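Local coordinates for putative uncharacterized protein (Coprinopsis cinerea, PDB 3W9A) that probably hydrolyses beta-glucans, as a fungal glycoside hydrolase family 131 catalytic domain with a beta-jelly-roll fold, at residues Ala160-Phe165 / Gly171-Thr176; Ala16-Trp21 / Leu44-Ser49. All blocks are in the same frame, centred on the assembly; numbering follows the deposited sequence.

Contact 1: residues Ala160-Phe165 / Gly171-Thr176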
ATOM      1  N   ALA A 160       4.064   1.833  -8.770  1.00 10.72           N
ATOM      2  CA  ALA A 160       5.334   2.019  -8.104  1.00 10.79           C
ATOM      3  C   ALA A 160       5.632   3.507  -7.910  1.00 11.20           C
ATOM      4  O   ALA A 160       5.486   4.336  -8.834  1.00 10.71           O
ATOM      5  CB  ALA A 160       6.455   1.304  -8.842  1.00 10.73           C
ATOM      6  N   TYR A 161       6.018   3.850  -6.678  1.00 11.54           N
ATOM      7  CA  TYR A 161       6.560   5.151  -6.375  1.00 11.54           C
ATOM      8  C   TYR A 161       8.048   5.132  -6.755  1.00 11.94           C
ATOM      9  O   TYR A 161       8.829   4.345  -6.246  1.00 12.19           O
ATOM     10  CB  TYR A 161       6.412   5.491  -4.889  1.00 11.57           C
ATOM     11  CG  TYR A 161       5.013   5.467  -4.297  1.00 11.41           C
ATOM     12  CD1 TYR A 161       3.866   5.615  -5.089  1.00 11.46           C
ATOM     13  CD2 TYR A 161       4.841   5.333  -2.928  1.00 11.27           C
ATOM     14  CE1 TYR A 161       2.596   5.614  -4.529  1.00 11.56           C
ATOM     15  CE2 TYR A 161       3.584   5.350  -2.355  1.00 11.47           C
ATOM     16  CZ  TYR A 161       2.457   5.484  -3.152  1.00 11.62           C
ATOM     17  OH  TYR A 161       1.206   5.482  -2.558  1.00 12.01           O
ATOM     18  N   ASP A 162       8.417   6.003  -7.680  1.00 12.43           N
ATOM     19  CA  ASP A 162       9.779   6.140  -8.173  1.00 13.02           C
ATOM     20  C   ASP A 162      10.369   7.265  -7.357  1.00 12.98           C
ATOM     21  O   ASP A 162      10.140   8.436  -7.676  1.00 12.77           O
ATOM     22  CB  ASP A 162       9.687   6.520  -9.659  1.00 13.73           C
ATOM     23  CG  ASP A 162      11.032   6.758 -10.317  1.00 14.33           C
ATOM     24  OD1 ASP A 162      12.009   7.131  -9.635  1.00 14.67           O
ATOM     25  OD2 ASP A 162      11.088   6.559 -11.555  1.00 14.88           O
ATOM     26  N   ILE A 163      11.075   6.920  -6.278  1.00 13.06           N
ATOM     27  CA  ILE A 163      11.533   7.913  -5.312  1.00 13.31           C
ATOM     28  C   ILE A 163      13.038   8.118  -5.473  1.00 13.73           C
ATOM     29  O   ILE A 163      13.820   7.161  -5.398  1.00 13.68           O
ATOM     30  CB  ILE A 163      11.198   7.515  -3.853  1.00 13.43           C
ATOM     31  CG1 ILE A 163       9.688   7.248  -3.709  1.00 13.53           C
ATOM     32  CG2 ILE A 163      11.611   8.617  -2.896  1.00 13.44           C
ATOM     33  CD1 ILE A 163       9.273   6.649  -2.378  1.00 13.47           C
ATOM     34  N   ASP A 164      13.420   9.361  -5.758  1.00 14.03           N
ATOM     35  CA  ASP A 164      14.827   9.767  -5.795  1.00 14.33           C
ATOM     36  C   ASP A 164      15.095  10.472  -4.478  1.00 13.87           C
ATOM     37  O   ASP A 164      14.709  11.629  -4.293  1.00 13.72           O
ATOM     38  CB  ASP A 164      15.077  10.701  -6.976  1.00 15.42           C
ATOM     39  CG  ASP A 164      16.550  11.040  -7.169  1.00 16.01           C
ATOM     40  OD1 ASP A 164      16.916  11.374  -8.310  1.00 17.15           O
ATOM     41  OD2 ASP A 164      17.334  10.991  -6.203  1.00 15.80           O
ATOM     42  N   PHE A 165      15.727   9.758  -3.548  1.00 13.61           N
ATOM     43  CA  PHE A 165      15.970  10.279  -2.207  1.00 13.36           C
ATOM     44  C   PHE A 165      17.124  11.305  -2.173  1.00 13.52           C
ATOM     45  O   PHE A 165      17.255  12.041  -1.221  1.00 12.81           O
ATOM     46  CB  PHE A 165      16.221   9.114  -1.220  1.00 12.83           C
ATOM     47  CG  PHE A 165      15.002   8.277  -0.967  1.00 12.91           C
ATOM     48  CD1 PHE A 165      14.025   8.706  -0.076  1.00 13.05           C
ATOM     49  CD2 PHE A 165      14.804   7.078  -1.632  1.00 12.45           C
ATOM     50  CE1 PHE A 165      12.887   7.946   0.165  1.00 12.88           C
ATOM     51  CE2 PHE A 165      13.669   6.320  -1.400  1.00 12.81           C
ATOM     52  CZ  PHE A 165      12.705   6.753  -0.497  1.00 12.80           C
ATOM     53  N   GLY A 171       8.227  10.313  -8.604  1.00 15.14           N
ATOM     54  CA  GLY A 171       7.342  10.100  -9.741  1.00 15.18           C
ATOM     55  C   GLY A 171       6.468   8.893  -9.501  1.00 15.26           C
ATOM     56  O   GLY A 171       6.537   8.254  -8.431  1.00 15.36           O
ATOM     57  N   LEU A 172       5.640   8.564 -10.491  1.00 14.78           N
ATOM     58  CA  LEU A 172       4.692   7.467 -10.361  1.00 14.30           C
ATOM     59  C   LEU A 172       4.686   6.563 -11.600  1.00 14.21           C
ATOM     60  O   LEU A 172       4.591   7.053 -12.747  1.00 13.94           O
ATOM     61  CB  LEU A 172       3.292   8.021 -10.126  1.00 14.38           C
ATOM     62  CG  LEU A 172       2.204   6.974  -9.921  1.00 14.15           C
ATOM     63  CD1 LEU A 172       2.396   6.298  -8.562  1.00 14.30           C
ATOM     64  CD2 LEU A 172       0.812   7.592 -10.061  1.00 14.19           C
ATOM     65  N   TRP A 173       4.803   5.257 -11.368  1.00 13.31           N
ATOM     66  CA  TRP A 173       4.562   4.260 -12.406  1.00 13.43           C
ATOM     67  C   TRP A 173       3.195   3.618 -12.115  1.00 13.41           C
ATOM     68  O   TRP A 173       2.839   3.398 -10.957  1.00 13.21           O
ATOM     69  CB  TRP A 173       5.670   3.214 -12.458  1.00 13.44           C
ATOM     70  CG  TRP A 173       7.021   3.776 -12.788  1.00 13.90           C
ATOM     71  CD1 TRP A 173       7.772   4.592 -12.004  1.00 14.09           C
ATOM     72  CD2 TRP A 173       7.783   3.553 -13.980  1.00 14.43           C
ATOM     73  NE1 TRP A 173       8.958   4.901 -12.633  1.00 14.51           N
ATOM     74  CE2 TRP A 173       9.000   4.258 -13.839  1.00 14.40           C
ATOM     75  CE3 TRP A 173       7.572   2.799 -15.145  1.00 14.86           C
ATOM     76  CZ2 TRP A 173       9.987   4.272 -14.836  1.00 14.73           C
ATOM     77  CZ3 TRP A 173       8.555   2.805 -16.132  1.00 14.78           C
ATOM     78  CH2 TRP A 173       9.749   3.547 -15.971  1.00 14.88           C
ATOM     79  N   ALA A 174       2.428   3.329 -13.154  1.00 13.34           N
ATOM     80  CA  ALA A 174       1.093   2.750 -12.981  1.00 13.85           C
ATOM     81  C   ALA A 174       0.655   1.896 -14.167  1.00 14.11           C
ATOM     82  O   ALA A 174       1.133   2.054 -15.294  1.00 14.08           O
ATOM     83  CB  ALA A 174       0.061   3.840 -12.709  1.00 13.94           C
ATOM     84  N   SER A 175      -0.220   0.949 -13.867  1.00 14.24           N
ATOM     85  CA  SER A 175      -0.910   0.141 -14.858  1.00 14.40           C
ATOM     86  C   SER A 175      -2.029  -0.600 -14.137  1.00 14.73           C
ATOM     87  O   SER A 175      -2.126  -0.521 -12.897  1.00 14.32           O
ATOM     88  CB  SER A 175       0.037  -0.863 -15.505  1.00 14.43           C
ATOM     89  OG  SER A 175       0.283  -1.960 -14.649  1.00 14.84           O
ATOM     90  N   THR A 176      -2.866  -1.307 -14.903  1.00 14.94           N
ATOM     91  CA  THR A 176      -3.896  -2.177 -14.330  1.00 15.61           C
ATOM     92  C   THR A 176      -3.624  -3.660 -14.624  1.00 15.93           C
ATOM     93  O   THR A 176      -2.935  -4.017 -15.579  1.00 16.28           O
ATOM     94  CB  THR A 176      -5.314  -1.824 -14.839  1.00 15.58           C
ATOM     95  OG1 THR A 176      -5.361  -1.952 -16.258  1.00 15.79           O
ATOM     96  CG2 THR A 176      -5.692  -0.390 -14.463  1.00 15.76           C
TER
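D162 OD2 is held by two groups: the indole N-H of W173 and, from strand 182-189, the ammonium of K183 in a salt bridge. The pair spans the beta hairpin of strands 157-164 and 169-176 in the jelly roll, whose segments run nearly antiparallel with axes 4.7 Å apart. W173 NE1 meets D162 OD2 at 2.9 Å with an N-H...O angle of 177°, in the indole plane and on the anti side of the carboxylate, whose plane is turned 20° from the ring. With W173 CG anti to its carbonyl carbon (chi1 -62°), the indole swings back toward D162, whose carboxylate rises from the same face of the sheet.

In the backbone of the same strands, A160 and W173 form one hydrogen-bonded pair, with W173 N to A160 O at 2.8 Å; D162 and G171 form the next, with G171 N to D162 O also at 2.8 Å. Between them lies the non-hydrogen-bonded pair Y161-L172, whose side chains run side by side on the other face of the sheet. There the phenol reaches M117 O through its hydroxyl, and L172 CD1 lies in the ring plane at its edge, 3.8 Å from Y161 CD1.

Contact 2: residues Ala16-Trp21 / Leu44-Ser49; sequences ADFDRW and LNLDPS
F18, in the short, weakly bonded helix 15-18 and first residue of a type I beta turn to W21, faces strand 44-47 with its CA 8.4 Å from L44 CA, a separation too wide for backbone pairing and bridged by side chains. L44 and L46, alternate residues of the strand, both point CB toward the helical turn, and F18 points back toward them.

The two leucines reach the ring differently. L44 CD1 sits over one face of F18 in a CH-pi contact, 4.1 Å from the ring centroid and 19° off its normal. Its place is displaced toward the rim, 3.9 Å from F18 CD2, and the two side chains cross at about a right angle. L46 comes in obliquely from the other side of the ring plane, near the CE2 corner: its CD1 is 3.8 Å from F18 CE2, while its CD2 lies at 4.1 Å from F18 CE2. With CG anti to the carbonyl carbon (chi1 -71°), the F18 ring extends from the turn to both methyl-bearing branches.

Y12 stacks on F18, which also touches both sheets of the jelly roll, L62 of strand 61-66 in one and L81 of strand 77-83 in the other, and so packs into the apolar layer between them. Replacing F18 with an alanine would probably leave L44 CD1 without its aromatic face and open a gap beside L46. Since every contact across the pair is apolar, burial of hydrocarbon surface and one CH-pi contact join the helical turn to the strand, and no polar group of either segment takes part across it.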
ATOM      1  N   ALA A  16      -2.798 -14.752  12.592  1.00 18.58           N
ATOM      2  CA  ALA A  16      -1.867 -14.915  13.704  1.00 18.19           C
ATOM      3  C   ALA A  16      -0.395 -14.822  13.296  1.00 18.41           C
ATOM      4  O   ALA A  16       0.447 -14.491  14.132  1.00 19.39           O
ATOM      5  CB  ALA A  16      -2.128 -16.226  14.437  1.00 18.24           C
ATOM      6  N   ASP A  17      -0.079 -15.094  12.029  1.00 17.16           N
ATOM      7  CA  ASP A  17       1.295 -14.939  11.559  1.00 16.78           C
ATOM      8  C   ASP A  17       1.802 -13.506  11.751  1.00 15.64           C
ATOM      9  O   ASP A  17       2.960 -13.302  12.088  1.00 15.63           O
ATOM     10  CB  ASP A  17       1.461 -15.410  10.098  1.00 17.03           C
ATOM     11  CG  ASP A  17       1.467 -16.938   9.958  1.00 17.80           C
ATOM     12  OD1 ASP A  17       1.797 -17.640  10.941  1.00 18.39           O
ATOM     13  OD2 ASP A  17       1.122 -17.442   8.870  1.00 17.63           O
ATOM     14  N   PHE A  18       0.935 -12.514  11.602  1.00 14.71           N
ATOM     15  CA  PHE A  18       1.340 -11.129  11.849  1.00 14.08           C
ATOM     16  C   PHE A  18       1.608 -10.853  13.354  1.00 14.50           C
ATOM     17  O   PHE A  18       2.407  -9.979  13.696  1.00 14.44           O
ATOM     18  CB  PHE A  18       0.295 -10.160  11.303  1.00 13.45           C
ATOM     19  CG  PHE A  18       0.254 -10.086   9.804  1.00 12.89           C
ATOM     20  CD1 PHE A  18       1.264  -9.440   9.095  1.00 12.67           C
ATOM     21  CD2 PHE A  18      -0.808 -10.636   9.103  1.00 12.33           C
ATOM     22  CE1 PHE A  18       1.215  -9.352   7.711  1.00 12.47           C
ATOM     23  CE2 PHE A  18      -0.867 -10.548   7.727  1.00 12.37           C
ATOM     24  CZ  PHE A  18       0.137  -9.904   7.026  1.00 12.28           C
ATOM     25  N   ASP A  19       0.967 -11.620  14.232  1.00 14.98           N
ATOM     26  CA  ASP A  19       1.132 -11.473  15.690  1.00 15.58           C
ATOM     27  C   ASP A  19       2.485 -11.958  16.226  1.00 15.97           C
ATOM     28  O   ASP A  19       2.809 -11.714  17.376  1.00 16.13           O
ATOM     29  CB  ASP A  19      -0.001 -12.189  16.449  1.00 15.24           C
ATOM     30  CG  ASP A  19      -1.384 -11.599  16.148  1.00 15.92           C
ATOM     31  OD1 ASP A  19      -1.476 -10.384  15.859  1.00 17.33           O
ATOM     32  OD2 ASP A  19      -2.385 -12.338  16.189  1.00 14.92           O
ATOM     33  N   ARG A  20       3.267 -12.665  15.424  1.00 17.32           N
ATOM     34  CA  ARG A  20       4.593 -13.103  15.883  1.00 18.22           C
ATOM     35  C   ARG A  20       5.504 -11.916  16.149  1.00 16.17           C
ATOM     36  O   ARG A  20       6.340 -11.961  17.024  1.00 14.59           O
ATOM     37  CB  ARG A  20       5.257 -14.029  14.866  1.00 22.20           C
ATOM     38  CG  ARG A  20       4.729 -15.456  14.894  1.00 26.74           C
ATOM     39  CD  ARG A  20       5.695 -16.403  14.194  1.00 31.40           C
ATOM     40  NE  ARG A  20       5.770 -16.107  12.759  1.00 37.10           N
ATOM     41  CZ  ARG A  20       5.017 -16.680  11.817  1.00 41.74           C
ATOM     42  NH1 ARG A  20       4.118 -17.610  12.137  1.00 44.18           N
ATOM     43  NH2 ARG A  20       5.160 -16.321  10.538  1.00 44.13           N
ATOM     44  N   TRP A  21       5.325 -10.849  15.383  1.00 14.63           N
ATOM     45  CA  TRP A  21       6.138  -9.658  15.533  1.00 13.89           C
ATOM     46  C   TRP A  21       5.818  -8.916  16.843  1.00 13.64           C
ATOM     47  O   TRP A  21       4.659  -8.838  17.259  1.00 13.66           O
ATOM     48  CB  TRP A  21       5.907  -8.729  14.336  1.00 13.25           C
ATOM     49  CG  TRP A  21       6.754  -7.518  14.362  1.00 12.90           C
ATOM     50  CD1 TRP A  21       7.968  -7.354  13.759  1.00 12.58           C
ATOM     51  CD2 TRP A  21       6.462  -6.288  15.030  1.00 12.27           C
ATOM     52  NE1 TRP A  21       8.451  -6.092  14.006  1.00 12.82           N
ATOM     53  CE2 TRP A  21       7.546  -5.412  14.780  1.00 12.43           C
ATOM     54  CE3 TRP A  21       5.378  -5.830  15.787  1.00 11.88           C
ATOM     55  CZ2 TRP A  21       7.593  -4.114  15.287  1.00 12.20           C
ATOM     56  CZ3 TRP A  21       5.413  -4.543  16.279  1.00 11.90           C
ATOM     57  CH2 TRP A  21       6.522  -3.696  16.030  1.00 12.11           C
ATOM     58  N   LEU A  44      -6.756  -7.987   9.366  1.00 10.53           N
ATOM     59  CA  LEU A  44      -5.860  -8.534   8.351  1.00 10.69           C
ATOM     60  C   LEU A  44      -6.226  -9.965   8.018  1.00 10.70           C
ATOM     61  O   LEU A  44      -6.278 -10.818   8.895  1.00 10.42           O
ATOM     62  CB  LEU A  44      -4.400  -8.455   8.821  1.00 10.42           C
ATOM     63  CG  LEU A  44      -3.843  -7.047   9.061  1.00 10.55           C
ATOM     64  CD1 LEU A  44      -2.467  -7.130   9.699  1.00 10.64           C
ATOM     65  CD2 LEU A  44      -3.798  -6.191   7.781  1.00 10.41           C
ATOM     66  N   ASN A  45      -6.495 -10.219   6.741  1.00 11.04           N
ATOM     67  CA  ASN A  45      -6.791 -11.559   6.274  1.00 11.61           C
ATOM     68  C   ASN A  45      -6.078 -11.859   4.969  1.00 12.49           C
ATOM     69  O   ASN A  45      -5.823 -10.966   4.161  1.00 13.24           O
ATOM     70  CB  ASN A  45      -8.300 -11.760   6.121  1.00 11.73           C
ATOM     71  CG  ASN A  45      -9.013 -11.695   7.440  1.00 11.43           C
ATOM     72  OD1 ASN A  45      -9.531 -10.637   7.834  1.00 11.57           O
ATOM     73  ND2 ASN A  45      -8.968 -12.794   8.183  1.00 11.20           N
ATOM     74  N   LEU A  46      -5.786 -13.138   4.769  1.00 13.64           N
ATOM     75  CA  LEU A  46      -4.954 -13.617   3.678  1.00 14.36           C
ATOM     76  C   LEU A  46      -5.680 -14.705   2.896  1.00 15.19           C
ATOM     77  O   LEU A  46      -6.340 -15.557   3.493  1.00 15.92           O
ATOM     78  CB  LEU A  46      -3.661 -14.173   4.261  1.00 14.86           C
ATOM     79  CG  LEU A  46      -2.824 -13.185   5.091  1.00 14.83           C
ATOM     80  CD1 LEU A  46      -2.258 -13.832   6.353  1.00 15.12           C
ATOM     81  CD2 LEU A  46      -1.723 -12.581   4.241  1.00 15.27           C
ATOM     82  N   ASP A  47      -5.560 -14.673   1.559  1.00 15.32           N
ATOM     83  CA  ASP A  47      -6.290 -15.595   0.682  1.00 15.24           C
ATOM     84  C   ASP A  47      -5.760 -15.514  -0.747  1.00 15.61           C
ATOM     85  O   ASP A  47      -5.376 -14.435  -1.212  1.00 15.58           O
ATOM     86  CB  ASP A  47      -7.792 -15.252   0.689  1.00 15.46           C
ATOM     87  CG  ASP A  47      -8.670 -16.370   0.154  1.00 15.71           C
ATOM     88  OD1 ASP A  47      -9.022 -16.349  -1.058  1.00 15.92           O
ATOM     89  OD2 ASP A  47      -9.000 -17.270   0.949  1.00 15.24           O
ATOM     90  N   PRO A  48      -5.759 -16.645  -1.466  1.00 15.72           N
ATOM     91  CA  PRO A  48      -5.336 -16.614  -2.849  1.00 15.73           C
ATOM     92  C   PRO A  48      -6.159 -15.671  -3.726  1.00 16.04           C
ATOM     93  O   PRO A  48      -5.613 -15.093  -4.660  1.00 15.99           O
ATOM     94  CB  PRO A  48      -5.497 -18.070  -3.303  1.00 15.84           C
ATOM     95  CG  PRO A  48      -6.335 -18.720  -2.260  1.00 16.11           C
ATOM     96  CD  PRO A  48      -5.949 -18.023  -0.999  1.00 15.91           C
ATOM     97  N   SER A  49      -7.445 -15.495  -3.418  1.00 15.82           N
ATOM     98  CA  SER A  49      -8.285 -14.591  -4.200  1.00 15.71           C
ATOM     99  C   SER A  49      -8.029 -13.119  -3.872  1.00 15.31           C
ATOM    100  O   SER A  49      -8.604 -12.218  -4.497  1.00 14.63           O
ATOM    101  CB  SER A  49      -9.771 -14.920  -3.975  1.00 15.93           C
ATOM    102  OG  SER A  49     -10.173 -14.628  -2.655  1.00 15.84           O
TER

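In the fold
Contacts 1 and 2 lie on opposite sides of the chain's centre, their centres 27 Å apart and their nearest atoms about 14 Å apart, so they do not touch. Both nevertheless reach the same antiparallel sheet: strand 44-47 pairs with 61-66, which continues through 213-224 and 93-101 to 157-164 and 169-176. Contact 2 packs a helical turn from early in the chain against one end of this series, by apolar side chains; contact 1 is formed within the sheet, by main-chain pairing between adjacent strands. They follow one another along the chain. Neither geometry identifies a catalytic residue or bound ligand, so their evidence concerns the jelly-roll framework.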